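PDB 2QVO: uncharacterized protein AF_1382 from Archaeoglobus fulgidus DSM 4304, which is of unknown function but has a winged-helix fold, consistent with a DNA-binding protein, probably a transcriptional regulator. Local coordinates for residues L15-T20 against L49-F54. Sequence-based numbering, arbitrary orientation.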
loop_
_atom_site.group_PDB
_atom_site.type_symbol
_atom_site.label_atom_id
_atom_site.label_comp_id
_atom_site.label_asym_id
_atom_site.label_seq_id
_atom_site.Cartn_x
_atom_site.Cartn_y
_atom_site.Cartn_z
ATOM N N LEU A 15 -5.300 1.653 4.747
ATOM C CA LEU A 15 -5.071 0.227 5.009
ATOM C C LEU A 15 -5.106 -0.611 3.730
ATOM O O LEU A 15 -4.188 -1.404 3.481
ATOM C CB LEU A 15 -6.117 -0.327 5.986
ATOM C CG LEU A 15 -6.029 -1.848 6.145
ATOM C CD1 LEU A 15 -4.804 -2.201 6.945
ATOM C CD2 LEU A 15 -7.290 -2.420 6.783
ATOM N N GLU A 16 -6.176 -0.445 2.948
ATOM C CA GLU A 16 -6.368 -1.193 1.704
ATOM C C GLU A 16 -5.203 -0.960 0.740
ATOM O O GLU A 16 -4.774 -1.893 0.062
ATOM C CB GLU A 16 -7.672 -0.801 1.002
ATOM C CG GLU A 16 -8.940 -1.405 1.595
ATOM C CD GLU A 16 -10.207 -0.763 1.029
ATOM O OE1 GLU A 16 -10.176 -0.265 -0.128
ATOM O OE2 GLU A 16 -11.232 -0.755 1.743
ATOM N N ILE A 17 -4.710 0.272 0.676
ATOM C CA ILE A 17 -3.559 0.593 -0.178
ATOM C C ILE A 17 -2.302 -0.152 0.293
ATOM O O ILE A 17 -1.605 -0.821 -0.494
ATOM C CB ILE A 17 -3.354 2.130 -0.294
ATOM C CG1 ILE A 17 -4.543 2.730 -1.057
ATOM C CG2 ILE A 17 -2.049 2.473 -1.022
ATOM C CD1 ILE A 17 -4.770 4.211 -0.817
ATOM N N LEU A 18 -2.033 -0.065 1.593
ATOM C CA LEU A 18 -0.879 -0.735 2.161
ATOM C C LEU A 18 -0.891 -2.244 1.943
ATOM O O LEU A 18 0.143 -2.817 1.579
ATOM C CB LEU A 18 -0.800 -0.448 3.671
ATOM C CG LEU A 18 0.438 -1.039 4.346
ATOM C CD1 LEU A 18 1.722 -0.429 3.788
ATOM C CD2 LEU A 18 0.340 -0.855 5.890
ATOM N N MET A 19 -2.038 -2.878 2.185
ATOM C CA MET A 19 -2.133 -4.333 2.128
ATOM C C MET A 19 -2.114 -4.769 0.669
ATOM O O MET A 19 -1.581 -5.821 0.362
ATOM C CB MET A 19 -3.368 -4.867 2.865
ATOM C CG MET A 19 -3.312 -4.618 4.422
ATOM S SD MET A 19 -1.719 -4.949 5.179
ATOM C CE MET A 19 -1.809 -6.731 5.244
ATOM N N THR A 20 -2.654 -3.931 -0.218
ATOM C CA THR A 20 -2.551 -4.204 -1.673
ATOM C C THR A 20 -1.107 -4.267 -2.155
ATOM O O THR A 20 -0.733 -5.180 -2.904
ATOM C CB THR A 20 -3.346 -3.168 -2.524
ATOM O OG1 THR A 20 -4.739 -3.252 -2.196
ATOM C CG2 THR A 20 -3.174 -3.454 -4.019
ATOM N N LEU A 49 -1.840 10.524 -3.225
ATOM C CA LEU A 49 -1.666 11.275 -1.957
ATOM C C LEU A 49 -1.232 10.360 -0.803
ATOM O O LEU A 49 -0.311 10.688 -0.041
ATOM C CB LEU A 49 -2.964 12.021 -1.593
ATOM C CG LEU A 49 -3.007 12.956 -0.362
ATOM C CD2 LEU A 49 -4.438 13.367 -0.058
ATOM N N ILE A 50 -1.900 9.218 -0.675
ATOM C CA ILE A 50 -1.570 8.251 0.379
ATOM C C ILE A 50 -0.168 7.665 0.223
ATOM O O ILE A 50 0.579 7.544 1.205
ATOM C CB ILE A 50 -2.644 7.130 0.481
ATOM C CG1 ILE A 50 -3.987 7.711 0.947
ATOM C CG2 ILE A 50 -2.175 5.980 1.384
ATOM C CD1 ILE A 50 -3.947 8.465 2.313
ATOM N N ILE A 51 0.183 7.290 -1.005
ATOM C CA ILE A 51 1.537 6.823 -1.320
ATOM C C ILE A 51 2.584 7.858 -0.894
ATOM O O ILE A 51 3.601 7.506 -0.291
ATOM C CB ILE A 51 1.687 6.477 -2.839
ATOM C CG1 ILE A 51 0.778 5.298 -3.232
ATOM C CG2 ILE A 51 3.149 6.204 -3.212
ATOM C CD1 ILE A 51 1.032 3.991 -2.513
ATOM N N LYS A 52 2.333 9.129 -1.194
ATOM C CA LYS A 52 3.262 10.194 -0.790
ATOM C C LYS A 52 3.384 10.274 0.739
ATOM O O LYS A 52 4.470 10.512 1.271
ATOM C CB LYS A 52 2.865 11.550 -1.396
ATOM C CG LYS A 52 2.954 11.630 -2.945
ATOM C CD LYS A 52 4.384 11.752 -3.458
ATOM N N LYS A 53 2.280 10.045 1.441
ATOM C CA LYS A 53 2.314 10.023 2.907
ATOM C C LYS A 53 3.117 8.819 3.416
ATOM O O LYS A 53 3.900 8.946 4.371
ATOM C CB LYS A 53 0.903 10.050 3.500
ATOM C CG LYS A 53 0.158 11.382 3.233
ATOM C CD LYS A 53 -1.166 11.465 3.999
ATOM C CE LYS A 53 -1.783 12.851 3.892
ATOM N N PHE A 54 2.935 7.666 2.770
ATOM C CA PHE A 54 3.707 6.463 3.107
ATOM C C PHE A 54 5.194 6.682 2.869
ATOM O O PHE A 54 6.031 6.234 3.665
ATOM C CB PHE A 54 3.239 5.232 2.308
ATOM C CG PHE A 54 1.927 4.653 2.769
ATOM C CD1 PHE A 54 1.457 4.869 4.061
ATOM C CD2 PHE A 54 1.182 3.846 1.925
ATOM C CE1 PHE A 54 0.245 4.320 4.483
ATOM C CE2 PHE A 54 -0.025 3.290 2.346
ATOM C CZ PHE A 54 -0.495 3.540 3.625
#
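Ile-17 makes the largest share of this contact, reaching from helix 12-26 to three side chains of helix 44-56. Its two branches divide the work. CD1 rests against Ile-50, with CG2 of that residue 3.8 Å away and its CB at a similar range. CG1 of Ile-17 sits beside the backbone N (chi1 -67°), which leaves CG2 anti to that N. The CG2 branch meets Ile-51 CD1 at 3.7 Å and Phe-54 CE2 at 4.0 Å. Ile-17 therefore sits among Ile-50, Ile-51 and Phe-54, which lie within about one turn of helix 44-56.

The Phe-54 ring closes the other end of the contact. Its CZ lies 4.0 Å from Leu-18 CB, and its CE2 approaches the Leu-18 backbone N obliquely. One face of the ring is covered by CG2 of Ile-50, 3.5 Å above the plane and offset toward the rim. The same methyl thus touches both Ile-17 and the ring.

The short helix axes pass 10.6 Å apart and cross at -70°, consistent with a small patch of contact where the helices cross. It buries 217 Å² near the centre of the chain. Ile-36 of helix 33-39 also touches Ile-17, and Ile-80 and Ile-84 of helix 75-90 touch Leu-18. These helices and the hairpin 60-73 fit a winged-helix domain, in which helix 44-56 would be the recognition helix.

The two sides differ in burial. Ile-17, Leu-18, Ile-50 and Ile-51 are buried and form the tight part. Phe-54 is the one touching residue that stays partly exposed, so the looser side lies at its ring, where Met-59 also touches it.

The side-chain contacts between the segments are wholly apolar. Their hold rests on hydrophobic burial and van der Waals packing, without charge pairing.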